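Local structure of protein adenylyltransferase MntA (Aphanizomenon flos-aquae 2012/KM1/D3, 7AE2) at residues 12-17 / 76-81; 69-74 / 85-90; 97-102 / 122-127. The protein catalyses the di-AMPylation of a tyrosine of its cognate toxin HepT as the nucleotidyltransferase antitoxin of a type VII toxin-antitoxin system. All blocks are in the same frame, centred on the assembly; numbering follows the deposited sequence.

The three contacts run from one flank of the nucleotidyltransferase fold to the other. Interactions 1 and 2 share helix 70-78: its last turn meets residues 12-17, and its first turns rest on the outer strand 85-89. Their centres are about 12 Å apart, their segments alternate along the chain, and they touch where Ile80 packs on Ile85. Interaction 3 comes later in sequence, with its centre about 20 Å from that of interaction 2 and about 26 Å from that of interaction 1. Leu90, just past the strand, packs on Val101 of helix 95-104 and links interactions 2 and 3. Together they join the N-terminal helices, the catalytic sheet and the start of the C-terminal helix.

Interaction 1: residues 12-17 / 76-81; sequences RELSLR and EIFKIN
In the helical packing against strand 25-31 of the nucleotidyltransferase fold, Leu14 and Ser15 of the N-terminal region meet Ile77 and Phe78 in the last turn of helix 70-78. The Phe78 ring presents its edge to Leu14 and Ser15. Leu14 CB lies in the ring plane, 4.0 Å from Phe78 CD1. Farther round the rim, Ser15 OG sits 3.4 Å from Phe78 CZ, near the same plane. Ile77 and Leu14 exchange methyl-to-carbonyl contacts: Ile77 CG2 approaches Leu14 O at 3.5 Å, while Leu14 CD1 lies 3.5 Å from Ile77 O. The same Ile77 CG2 also packs on Leu14 CB at 4.1 Å, an apolar pair beside the ring contact. Arg17 borders the patch, its CD 4.4 Å from Ile77 CG2. Ser15 and Phe78 both also touch Leu28 of the sheet. No hydrogen bond joins the two segments. Ser15 OG is bonded to Leu11 O within its own helical region, so its approach to the ring edge is a van der Waals contact, perhaps favoured by the slightly positive rim hydrogens, and the contact rests mainly on apolar packing.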
ATOM      1  N   ARG B  12      16.494  -1.410 -23.325  1.00 57.26           N
ATOM      2  CA  ARG B  12      17.328  -0.352 -23.885  1.00 60.24           C
ATOM      3  C   ARG B  12      16.797   0.121 -25.233  1.00 58.10           C
ATOM      4  O   ARG B  12      16.858   1.314 -25.546  1.00 57.73           O
ATOM      5  CB  ARG B  12      18.773  -0.830 -24.016  1.00 58.94           C
ATOM      6  CG  ARG B  12      19.522  -0.922 -22.696  1.00 61.89           C
ATOM      7  CD  ARG B  12      21.015  -1.087 -22.928  1.00 64.77           C
ATOM      8  NE  ARG B  12      21.783  -0.970 -21.692  1.00 65.01           N
ATOM      9  CZ  ARG B  12      22.275  -2.003 -21.015  1.00 67.88           C
ATOM     10  NH1 ARG B  12      22.083  -3.239 -21.456  1.00 72.36           N
ATOM     11  NH2 ARG B  12      22.962  -1.800 -19.901  1.00 64.24           N
ATOM     12  N   GLU B  13      16.272  -0.800 -26.046  1.00 59.59           N
ATOM     13  CA  GLU B  13      15.759  -0.415 -27.357  1.00 60.82           C
ATOM     14  C   GLU B  13      14.431   0.321 -27.237  1.00 59.62           C
ATOM     15  O   GLU B  13      14.210   1.331 -27.915  1.00 59.96           O
ATOM     16  CB  GLU B  13      15.617  -1.646 -28.250  1.00 63.22           C
ATOM     17  CG  GLU B  13      14.950  -1.379 -29.594  1.00 64.92           C
ATOM     18  CD  GLU B  13      15.793  -0.516 -30.520  1.00 66.17           C
ATOM     19  OE1 GLU B  13      16.989  -0.300 -30.229  1.00 66.10           O
ATOM     20  OE2 GLU B  13      15.254  -0.054 -31.549  1.00 79.69           O
ATOM     21  N   LEU B  14      13.535  -0.166 -26.376  1.00 58.59           N
ATOM     22  CA  LEU B  14      12.255   0.500 -26.175  1.00 57.72           C
ATOM     23  C   LEU B  14      12.408   1.857 -25.500  1.00 56.01           C
ATOM     24  O   LEU B  14      11.500   2.690 -25.603  1.00 55.80           O
ATOM     25  CB  LEU B  14      11.323  -0.392 -25.352  1.00 57.46           C
ATOM     26  CG  LEU B  14      10.854  -1.691 -26.015  1.00 59.64           C
ATOM     27  CD1 LEU B  14      10.084  -2.553 -25.027  1.00 59.64           C
ATOM     28  CD2 LEU B  14      10.008  -1.398 -27.245  1.00 61.23           C
ATOM     29  N   SER B  15      13.533   2.103 -24.823  1.00 55.15           N
ATOM     30  CA  SER B  15      13.728   3.374 -24.133  1.00 53.89           C
ATOM     31  C   SER B  15      13.966   4.534 -25.093  1.00 59.58           C
ATOM     32  O   SER B  15      13.868   5.693 -24.674  1.00 56.99           O
ATOM     33  CB  SER B  15      14.892   3.263 -23.148  1.00 53.20           C
ATOM     34  OG  SER B  15      14.589   2.356 -22.102  1.00 60.03           O
ATOM     35  N   LEU B  16      14.276   4.257 -26.363  1.00 63.49           N
ATOM     36  CA  LEU B  16      14.452   5.341 -27.326  1.00 72.98           C
ATOM     37  C   LEU B  16      13.145   6.080 -27.583  1.00 78.58           C
ATOM     38  O   LEU B  16      13.163   7.253 -27.978  1.00 81.04           O
ATOM     39  CB  LEU B  16      15.023   4.797 -28.634  1.00 74.49           C
ATOM     40  CG  LEU B  16      16.394   4.132 -28.519  1.00 71.94           C
ATOM     41  CD1 LEU B  16      16.934   3.777 -29.895  1.00 71.86           C
ATOM     42  CD2 LEU B  16      17.361   5.035 -27.768  1.00 71.45           C
ATOM     43  N   ARG B  17      12.009   5.418 -27.360  1.00 82.74           N
ATOM     44  CA  ARG B  17      10.710   6.067 -27.480  1.00 86.87           C
ATOM     45  C   ARG B  17      10.436   7.053 -26.353  1.00 87.23           C
ATOM     46  O   ARG B  17       9.455   7.799 -26.432  1.00 91.85           O
ATOM     47  CB  ARG B  17       9.601   5.014 -27.517  1.00 90.41           C
ATOM     48  CG  ARG B  17       9.654   4.074 -28.715  1.00 95.46           C
ATOM     49  CD  ARG B  17       8.877   2.789 -28.444  1.00 98.01           C
ATOM     50  NE  ARG B  17       8.418   2.149 -29.675  1.00102.77           N
ATOM     51  CZ  ARG B  17       9.143   1.303 -30.402  1.00106.06           C
ATOM     52  NH1 ARG B  17       8.635   0.774 -31.507  1.00107.62           N
ATOM     53  NH2 ARG B  17      10.375   0.986 -30.026  1.00107.81           N
ATOM     54  N   GLU B  76       3.356   1.258 -20.339  1.00 58.77           N
ATOM     55  CA  GLU B  76       2.812   1.061 -21.678  1.00 61.14           C
ATOM     56  C   GLU B  76       3.914   0.846 -22.707  1.00 61.93           C
ATOM     57  O   GLU B  76       3.683   0.192 -23.731  1.00 66.52           O
ATOM     58  CB  GLU B  76       1.942   2.256 -22.073  1.00 59.15           C
ATOM     59  N   ILE B  77       5.108   1.380 -22.457  1.00 59.06           N
ATOM     60  CA  ILE B  77       6.205   1.246 -23.410  1.00 59.40           C
ATOM     61  C   ILE B  77       6.947  -0.069 -23.200  1.00 61.81           C
ATOM     62  O   ILE B  77       7.241  -0.793 -24.158  1.00 62.15           O
ATOM     63  CB  ILE B  77       7.149   2.458 -23.305  1.00 58.12           C
ATOM     64  CG1 ILE B  77       6.439   3.721 -23.801  1.00 61.69           C
ATOM     65  CG2 ILE B  77       8.435   2.217 -24.085  1.00 57.48           C
ATOM     66  CD1 ILE B  77       7.273   4.976 -23.697  1.00 64.35           C
ATOM     67  N   PHE B  78       7.255  -0.405 -21.946  1.00 55.71           N
ATOM     68  CA  PHE B  78       7.945  -1.652 -21.638  1.00 56.37           C
ATOM     69  C   PHE B  78       7.010  -2.852 -21.571  1.00 58.46           C
ATOM     70  O   PHE B  78       7.497  -3.984 -21.461  1.00 59.70           O
ATOM     71  CB  PHE B  78       8.700  -1.525 -20.312  1.00 54.95           C
ATOM     72  CG  PHE B  78       9.789  -0.490 -20.326  1.00 53.38           C
ATOM     73  CD1 PHE B  78      10.410  -0.131 -21.512  1.00 53.64           C
ATOM     74  CD2 PHE B  78      10.194   0.124 -19.151  1.00 52.05           C
ATOM     75  CE1 PHE B  78      11.413   0.820 -21.526  1.00 52.66           C
ATOM     76  CE2 PHE B  78      11.195   1.077 -19.160  1.00 51.04           C
ATOM     77  CZ  PHE B  78      11.806   1.425 -20.349  1.00 55.83           C
ATOM     78  N   LYS B  79       5.694  -2.634 -21.635  1.00 59.28           N
ATOM     79  CA  LYS B  79       4.700  -3.702 -21.494  1.00 65.61           C
ATOM     80  C   LYS B  79       4.872  -4.439 -20.165  1.00 61.89           C
ATOM     81  O   LYS B  79       4.899  -5.670 -20.108  1.00 64.00           O
ATOM     82  CB  LYS B  79       4.755  -4.674 -22.677  1.00 69.00           C
ATOM     83  CG  LYS B  79       3.808  -4.334 -23.823  1.00 73.86           C
ATOM     84  CD  LYS B  79       4.112  -2.972 -24.431  1.00 73.70           C
ATOM     85  CE  LYS B  79       3.081  -2.593 -25.483  1.00 76.88           C
ATOM     86  NZ  LYS B  79       3.328  -1.238 -26.051  1.00 75.92           N
ATOM     87  N   ILE B  80       4.992  -3.668 -19.085  1.00 60.05           N
ATOM     88  CA  ILE B  80       5.129  -4.215 -17.743  1.00 60.41           C
ATOM     89  C   ILE B  80       4.081  -3.579 -16.841  1.00 64.58           C
ATOM     90  O   ILE B  80       3.556  -2.498 -17.121  1.00 63.26           O
ATOM     91  CB  ILE B  80       6.541  -3.998 -17.159  1.00 58.70           C
ATOM     92  CG1 ILE B  80       6.837  -2.505 -17.025  1.00 57.60           C
ATOM     93  CG2 ILE B  80       7.587  -4.665 -18.030  1.00 59.22           C
ATOM     94  CD1 ILE B  80       8.225  -2.211 -16.511  1.00 60.54           C
ATOM     95  N   ASN B  81       3.780  -4.271 -15.743  1.00 61.80           N
ATOM     96  CA  ASN B  81       2.785  -3.806 -14.783  1.00 64.35           C
ATOM     97  C   ASN B  81       3.272  -2.522 -14.121  1.00 59.81           C
ATOM     98  O   ASN B  81       4.206  -2.548 -13.312  1.00 58.99           O
ATOM     99  CB  ASN B  81       2.514  -4.889 -13.742  1.00 64.84           C
ATOM    100  CG  ASN B  81       1.597  -4.414 -12.631  1.00 73.45           C
ATOM    101  OD1 ASN B  81       0.739  -3.556 -12.842  1.00 65.34           O
ATOM    102  ND2 ASN B  81       1.779  -4.966 -11.436  1.00 74.53           N
TER

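Interaction 2: residues 69-74 / 85-90; sequences VIPGIL and IDIVEL
Different chi2 angles send the ends of Ile85 and Ile87 to different parts of helix 70-78. In Ile87 chi2 is -63°, which turns CD1 toward Ile70 and Leu74, whereas in Ile85 chi2 is 180° and carries CD1 to within 3.7 Å of Pro71 O. Both isoleucines direct CB toward the helix, so the two residues flanking Asp86 face helix 70-78 together. The pyrrolidine ring of Pro71 spans them: its CB lies 4.0 Å from Ile85 CG2, and its CG packs 3.7 Å from Ile87 CG1. Ile70 and Leu74, before and after the proline on the helix, extend the contact. Ile87 CD1 reaches a branch of each, 4.0 Å from Ile70 CG2 and 4.0 Å from Leu74 CD1, with the side chains of Ile70 and Ile87 crossing at about a right angle. Leu74 CB adds a looser contact to Ile85 CD1 at 4.3 Å. All five touching residues are buried and none contributes a hydrogen bond across the interface. The segment axes approach to 8.9 Å at an angle of 126°. Strand 85-89 is the outermost strand of the sheet within this chain, paired in parallel with 45-51, and Ile85 and Ile87 also touch Phe47 there. Asp86, a probable magnesium ligand by similarity, is modelled only as far as CB, which points away from the helix and lies against Asp46. Leu74 also meets Leu18 of helix 18-21, and Ile70 also touches Tyr51 of strand 45-51.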
ATOM      1  N   VAL B  69       3.428  10.291 -13.409  1.00 54.31           N
ATOM      2  CA  VAL B  69       2.955   9.663 -14.642  1.00 55.81           C
ATOM      3  C   VAL B  69       4.036   8.831 -15.318  1.00 53.56           C
ATOM      4  O   VAL B  69       3.733   8.097 -16.271  1.00 56.61           O
ATOM      5  CB  VAL B  69       2.411  10.724 -15.622  1.00 63.36           C
ATOM      6  CG1 VAL B  69       3.535  11.318 -16.458  1.00 64.86           C
ATOM      7  CG2 VAL B  69       1.320  10.135 -16.506  1.00 66.59           C
ATOM      8  N   ILE B  70       5.286   8.917 -14.853  1.00 51.96           N
ATOM      9  CA  ILE B  70       6.362   8.110 -15.437  1.00 50.16           C
ATOM     10  C   ILE B  70       6.079   6.611 -15.332  1.00 50.18           C
ATOM     11  O   ILE B  70       6.274   5.899 -16.331  1.00 50.22           O
ATOM     12  CB  ILE B  70       7.708   8.503 -14.832  1.00 55.60           C
ATOM     13  CG1 ILE B  70       8.116   9.903 -15.294  1.00 58.66           C
ATOM     14  CG2 ILE B  70       8.788   7.487 -15.196  1.00 48.63           C
ATOM     15  CD1 ILE B  70       9.543  10.265 -14.959  1.00 59.63           C
ATOM     16  N   PRO B  71       5.645   6.068 -14.184  1.00 50.53           N
ATOM     17  CA  PRO B  71       5.349   4.624 -14.150  1.00 58.06           C
ATOM     18  C   PRO B  71       4.311   4.197 -15.173  1.00 52.24           C
ATOM     19  O   PRO B  71       4.454   3.132 -15.786  1.00 52.64           O
ATOM     20  CB  PRO B  71       4.856   4.405 -12.713  1.00 51.90           C
ATOM     21  CG  PRO B  71       5.492   5.492 -11.932  1.00 52.07           C
ATOM     22  CD  PRO B  71       5.502   6.676 -12.847  1.00 50.78           C
ATOM     23  N   GLY B  72       3.267   5.002 -15.377  1.00 53.52           N
ATOM     24  CA  GLY B  72       2.276   4.665 -16.385  1.00 54.58           C
ATOM     25  C   GLY B  72       2.837   4.718 -17.793  1.00 56.11           C
ATOM     26  O   GLY B  72       2.482   3.897 -18.644  1.00 57.00           O
ATOM     27  N   ILE B  73       3.726   5.677 -18.058  1.00 53.16           N
ATOM     28  CA  ILE B  73       4.342   5.780 -19.378  1.00 55.21           C
ATOM     29  C   ILE B  73       5.301   4.619 -19.610  1.00 54.43           C
ATOM     30  O   ILE B  73       5.289   3.986 -20.671  1.00 53.46           O
ATOM     31  CB  ILE B  73       5.049   7.139 -19.534  1.00 55.76           C
ATOM     32  CG1 ILE B  73       4.028   8.279 -19.514  1.00 55.71           C
ATOM     33  CG2 ILE B  73       5.866   7.175 -20.819  1.00 52.88           C
ATOM     34  CD1 ILE B  73       4.647   9.655 -19.631  1.00 54.74           C
ATOM     35  N   LEU B  74       6.146   4.320 -18.619  1.00 51.41           N
ATOM     36  CA  LEU B  74       7.062   3.192 -18.748  1.00 51.23           C
ATOM     37  C   LEU B  74       6.312   1.873 -18.867  1.00 53.06           C
ATOM     38  O   LEU B  74       6.774   0.957 -19.559  1.00 53.26           O
ATOM     39  CB  LEU B  74       8.020   3.149 -17.555  1.00 50.20           C
ATOM     40  CG  LEU B  74       9.023   4.296 -17.426  1.00 49.33           C
ATOM     41  CD1 LEU B  74       9.895   4.101 -16.198  1.00 48.70           C
ATOM     42  CD2 LEU B  74       9.876   4.407 -18.679  1.00 49.40           C
ATOM     43  N   ILE B  85       6.114  -0.628 -10.292  1.00 57.90           N
ATOM     44  CA  ILE B  85       7.233   0.217 -10.694  1.00 54.21           C
ATOM     45  C   ILE B  85       7.464   1.256  -9.605  1.00 55.67           C
ATOM     46  O   ILE B  85       6.549   2.009  -9.249  1.00 59.20           O
ATOM     47  CB  ILE B  85       6.973   0.894 -12.050  1.00 53.53           C
ATOM     48  CG1 ILE B  85       6.942  -0.146 -13.173  1.00 54.66           C
ATOM     49  CG2 ILE B  85       8.021   1.958 -12.325  1.00 51.89           C
ATOM     50  CD1 ILE B  85       6.688   0.443 -14.548  1.00 56.17           C
ATOM     51  N   ASP B  86       8.685   1.294  -9.076  1.00 53.19           N
ATOM     52  CA  ASP B  86       9.104   2.291  -8.099  1.00 53.52           C
ATOM     53  C   ASP B  86      10.118   3.221  -8.748  1.00 56.05           C
ATOM     54  O   ASP B  86      11.124   2.759  -9.298  1.00 60.25           O
ATOM     55  CB  ASP B  86       9.708   1.628  -6.858  1.00 55.56           C
ATOM     56  N   ILE B  87       9.855   4.523  -8.685  1.00 54.80           N
ATOM     57  CA  ILE B  87      10.677   5.534  -9.342  1.00 56.59           C
ATOM     58  C   ILE B  87      11.474   6.289  -8.288  1.00 58.29           C
ATOM     59  O   ILE B  87      10.951   6.625  -7.219  1.00 57.28           O
ATOM     60  CB  ILE B  87       9.810   6.499 -10.176  1.00 57.42           C
ATOM     61  CG1 ILE B  87       9.081   5.737 -11.284  1.00 55.40           C
ATOM     62  CG2 ILE B  87      10.658   7.612 -10.772  1.00 57.70           C
ATOM     63  CD1 ILE B  87      10.006   5.088 -12.293  1.00 50.59           C
ATOM     64  N   VAL B  88      12.746   6.549  -8.590  1.00 57.09           N
ATOM     65  CA  VAL B  88      13.629   7.324  -7.726  1.00 60.13           C
ATOM     66  C   VAL B  88      14.110   8.537  -8.510  1.00 61.36           C
ATOM     67  O   VAL B  88      14.721   8.390  -9.577  1.00 59.15           O
ATOM     68  CB  VAL B  88      14.819   6.491  -7.224  1.00 62.63           C
ATOM     69  CG1 VAL B  88      15.838   7.387  -6.538  1.00 67.18           C
ATOM     70  CG2 VAL B  88      14.340   5.403  -6.275  1.00 62.69           C
ATOM     71  N   GLU B  89      13.834   9.729  -7.986  1.00 64.14           N
ATOM     72  CA  GLU B  89      14.290  10.967  -8.610  1.00 68.41           C
ATOM     73  C   GLU B  89      15.746  11.207  -8.228  1.00 65.69           C
ATOM     74  O   GLU B  89      16.050  11.509  -7.070  1.00 67.58           O
ATOM     75  CB  GLU B  89      13.419  12.145  -8.184  1.00 78.57           C
ATOM     76  CG  GLU B  89      12.271  12.457  -9.131  1.00 86.05           C
ATOM     77  CD  GLU B  89      11.023  11.656  -8.824  1.00 91.47           C
ATOM     78  OE1 GLU B  89      10.989  10.984  -7.772  1.00 93.64           O
ATOM     79  OE2 GLU B  89      10.073  11.705  -9.635  1.00 93.79           O
ATOM     80  N   LEU B  90      16.650  11.073  -9.201  1.00 62.67           N
ATOM     81  CA  LEU B  90      18.058  11.347  -8.943  1.00 66.23           C
ATOM     82  C   LEU B  90      18.332  12.835  -8.771  1.00 69.49           C
ATOM     83  O   LEU B  90      19.405  13.202  -8.280  1.00 65.12           O
ATOM     84  CB  LEU B  90      18.921  10.786 -10.072  1.00 62.55           C
ATOM     85  CG  LEU B  90      18.977   9.262 -10.184  1.00 61.05           C
ATOM     86  CD1 LEU B  90      19.819   8.848 -11.378  1.00 53.06           C
ATOM     87  CD2 LEU B  90      19.525   8.652  -8.903  1.00 53.98           C
TER

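Interaction 3: residues 97-102 / 122-127; sequences IAHFVA and RVLLSN
His99 overlaps Leu125 obliquely, chiefly through ND1 and CE1. Its CG is anti to the backbone N (chi1 168°), which places CG beside the backbone N and CB of Leu125. ND1 accepts the Leu125 N-H at 3.0 Å in a nearly straight bond (169°), although the donor is tilted 29° out of the ring plane. With ND1 as acceptor, a neutral ring would carry its proton on NE2. The Leu124 and His99 side chains cross at about a right angle, Leu124 CD2 lying 3.6 Å from His99 ND1, and the same methyl lies 4.0 Å from Ala102 CB. Val123 packs on the helix through small side chains: its CB is 3.8 Å from Ala98 CB, and its CG2 is 3.6 Å from Ala102 CB. That CG2 takes the crowded position between backbone N and carbonyl carbon, bringing it within 3.3 Å of Ala98 O. His99 and Leu125 both also touch Ile130 of helix 127-148, whose N-cap is Ser126. The end of helix 115-123 and the short connection to helix 127-148 thus pack on helix 95-104, joining the start of the C-terminal helix to a helix of the alpha/beta nucleotidyltransferase core that itself packs on strand 25-31 through Val101.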
ATOM      1  N   ILE B  97      21.392   6.954  -1.759  1.00 46.25           N
ATOM      2  CA  ILE B  97      20.673   6.279  -2.837  1.00 46.18           C
ATOM      3  C   ILE B  97      21.391   6.476  -4.169  1.00 43.26           C
ATOM      4  O   ILE B  97      21.486   5.550  -4.983  1.00 41.52           O
ATOM      5  CB  ILE B  97      19.214   6.769  -2.903  1.00 49.18           C
ATOM      6  N   ALA B  98      21.911   7.681  -4.415  1.00 42.32           N
ATOM      7  CA  ALA B  98      22.610   7.926  -5.673  1.00 48.66           C
ATOM      8  C   ALA B  98      23.870   7.079  -5.789  1.00 44.89           C
ATOM      9  O   ALA B  98      24.266   6.700  -6.898  1.00 45.95           O
ATOM     10  CB  ALA B  98      22.952   9.410  -5.812  1.00 52.59           C
ATOM     11  N   HIS B  99      24.502   6.763  -4.658  1.00 47.72           N
ATOM     12  CA  HIS B  99      25.706   5.942  -4.678  1.00 45.61           C
ATOM     13  C   HIS B  99      25.409   4.534  -5.183  1.00 45.27           C
ATOM     14  O   HIS B  99      26.091   4.024  -6.079  1.00 46.47           O
ATOM     15  CB  HIS B  99      26.325   5.894  -3.281  1.00 45.32           C
ATOM     16  CG  HIS B  99      27.399   4.863  -3.133  1.00 50.68           C
ATOM     17  ND1 HIS B  99      28.668   5.033  -3.643  1.00 51.74           N
ATOM     18  CD2 HIS B  99      27.390   3.645  -2.544  1.00 48.78           C
ATOM     19  CE1 HIS B  99      29.397   3.967  -3.368  1.00 52.61           C
ATOM     20  NE2 HIS B  99      28.645   3.108  -2.703  1.00 50.88           N
ATOM     21  N   PHE B 100      24.385   3.889  -4.617  1.00 44.43           N
ATOM     22  CA  PHE B 100      24.086   2.513  -4.999  1.00 49.07           C
ATOM     23  C   PHE B 100      23.461   2.432  -6.385  1.00 49.33           C
ATOM     24  O   PHE B 100      23.609   1.413  -7.070  1.00 50.37           O
ATOM     25  CB  PHE B 100      23.176   1.864  -3.956  1.00 50.86           C
ATOM     26  CG  PHE B 100      23.842   1.656  -2.624  1.00 53.75           C
ATOM     27  CD1 PHE B 100      24.702   0.588  -2.425  1.00 57.71           C
ATOM     28  CD2 PHE B 100      23.613   2.529  -1.572  1.00 54.48           C
ATOM     29  CE1 PHE B 100      25.320   0.394  -1.202  1.00 60.18           C
ATOM     30  CE2 PHE B 100      24.228   2.340  -0.347  1.00 57.03           C
ATOM     31  CZ  PHE B 100      25.082   1.271  -0.163  1.00 58.48           C
ATOM     32  N   VAL B 101      22.765   3.484  -6.819  1.00 47.50           N
ATOM     33  CA  VAL B 101      22.261   3.512  -8.188  1.00 48.78           C
ATOM     34  C   VAL B 101      23.420   3.589  -9.176  1.00 49.58           C
ATOM     35  O   VAL B 101      23.410   2.927 -10.221  1.00 52.19           O
ATOM     36  CB  VAL B 101      21.269   4.677  -8.371  1.00 50.79           C
ATOM     37  CG1 VAL B 101      20.954   4.888  -9.845  1.00 53.15           C
ATOM     38  CG2 VAL B 101      19.990   4.404  -7.592  1.00 52.97           C
ATOM     39  N   ALA B 102      24.447   4.379  -8.855  1.00 48.48           N
ATOM     40  CA  ALA B 102      25.616   4.466  -9.723  1.00 48.98           C
ATOM     41  C   ALA B 102      26.462   3.199  -9.662  1.00 52.28           C
ATOM     42  O   ALA B 102      27.096   2.830 -10.656  1.00 52.91           O
ATOM     43  CB  ALA B 102      26.459   5.683  -9.351  1.00 51.78           C
ATOM     44  N   ARG B 122      30.156  11.728 -10.243  1.00 63.49           N
ATOM     45  CA  ARG B 122      29.635  12.808  -9.419  1.00 66.96           C
ATOM     46  C   ARG B 122      29.070  12.329  -8.087  1.00 63.72           C
ATOM     47  O   ARG B 122      29.124  13.073  -7.099  1.00 65.14           O
ATOM     48  CB  ARG B 122      28.555  13.573 -10.193  1.00 75.27           C
ATOM     49  CG  ARG B 122      28.008  14.799  -9.483  1.00 80.92           C
ATOM     50  CD  ARG B 122      27.125  15.638 -10.401  1.00 86.61           C
ATOM     51  NE  ARG B 122      25.975  14.894 -10.912  1.00 89.59           N
ATOM     52  CZ  ARG B 122      25.883  14.416 -12.149  1.00 91.46           C
ATOM     53  NH1 ARG B 122      26.873  14.603 -13.011  1.00 90.97           N
ATOM     54  NH2 ARG B 122      24.799  13.751 -12.526  1.00 91.90           N
ATOM     55  N   VAL B 123      28.543  11.108  -8.021  1.00 61.46           N
ATOM     56  CA  VAL B 123      27.803  10.655  -6.847  1.00 59.26           C
ATOM     57  C   VAL B 123      28.440   9.464  -6.145  1.00 57.75           C
ATOM     58  O   VAL B 123      27.991   9.110  -5.044  1.00 50.08           O
ATOM     59  CB  VAL B 123      26.335  10.326  -7.199  1.00 55.02           C
ATOM     60  CG1 VAL B 123      25.696  11.477  -7.967  1.00 50.83           C
ATOM     61  CG2 VAL B 123      26.255   9.033  -7.988  1.00 51.73           C
ATOM     62  N   LEU B 124      29.456   8.828  -6.723  1.00 57.55           N
ATOM     63  CA  LEU B 124      30.051   7.656  -6.089  1.00 58.97           C
ATOM     64  C   LEU B 124      30.800   8.048  -4.821  1.00 56.69           C
ATOM     65  O   LEU B 124      31.616   8.974  -4.826  1.00 54.77           O
ATOM     66  CB  LEU B 124      30.991   6.941  -7.059  1.00 64.91           C
ATOM     67  CG  LEU B 124      30.343   5.888  -7.961  1.00 65.10           C
ATOM     68  CD1 LEU B 124      31.364   5.301  -8.928  1.00 68.97           C
ATOM     69  CD2 LEU B 124      29.704   4.792  -7.122  1.00 58.18           C
ATOM     70  N   LEU B 125      30.522   7.332  -3.735  1.00 52.42           N
ATOM     71  CA  LEU B 125      31.146   7.572  -2.443  1.00 54.68           C
ATOM     72  C   LEU B 125      32.308   6.612  -2.228  1.00 56.48           C
ATOM     73  O   LEU B 125      32.305   5.482  -2.724  1.00 56.71           O
ATOM     74  CB  LEU B 125      30.133   7.408  -1.306  1.00 51.95           C
ATOM     75  CG  LEU B 125      28.944   8.368  -1.271  1.00 51.97           C
ATOM     76  CD1 LEU B 125      27.994   7.982  -0.150  1.00 52.93           C
ATOM     77  CD2 LEU B 125      29.423   9.801  -1.102  1.00 54.62           C
ATOM     78  N   SER B 126      33.304   7.072  -1.478  1.00 53.89           N
ATOM     79  CA  SER B 126      34.410   6.207  -1.108  1.00 54.88           C
ATOM     80  C   SER B 126      34.012   5.318   0.066  1.00 53.06           C
ATOM     81  O   SER B 126      32.994   5.534   0.728  1.00 51.24           O
ATOM     82  CB  SER B 126      35.643   7.034  -0.748  1.00 57.06           C
ATOM     83  OG  SER B 126      35.420   7.775   0.438  1.00 56.42           O
ATOM     84  N   ASN B 127      34.840   4.305   0.327  1.00 56.65           N
ATOM     85  CA  ASN B 127      34.574   3.416   1.454  1.00 58.56           C
ATOM     86  C   ASN B 127      34.628   4.172   2.776  1.00 58.18           C
ATOM     87  O   ASN B 127      33.856   3.883   3.697  1.00 59.04           O
ATOM     88  CB  ASN B 127      35.568   2.255   1.456  1.00 63.22           C
ATOM     89  CG  ASN B 127      35.393   1.341   2.656  1.00 69.46           C
ATOM     90  OD1 ASN B 127      34.562   0.433   2.644  1.00 71.16           O
ATOM     91  ND2 ASN B 127      36.180   1.578   3.700  1.00 71.01           N
TER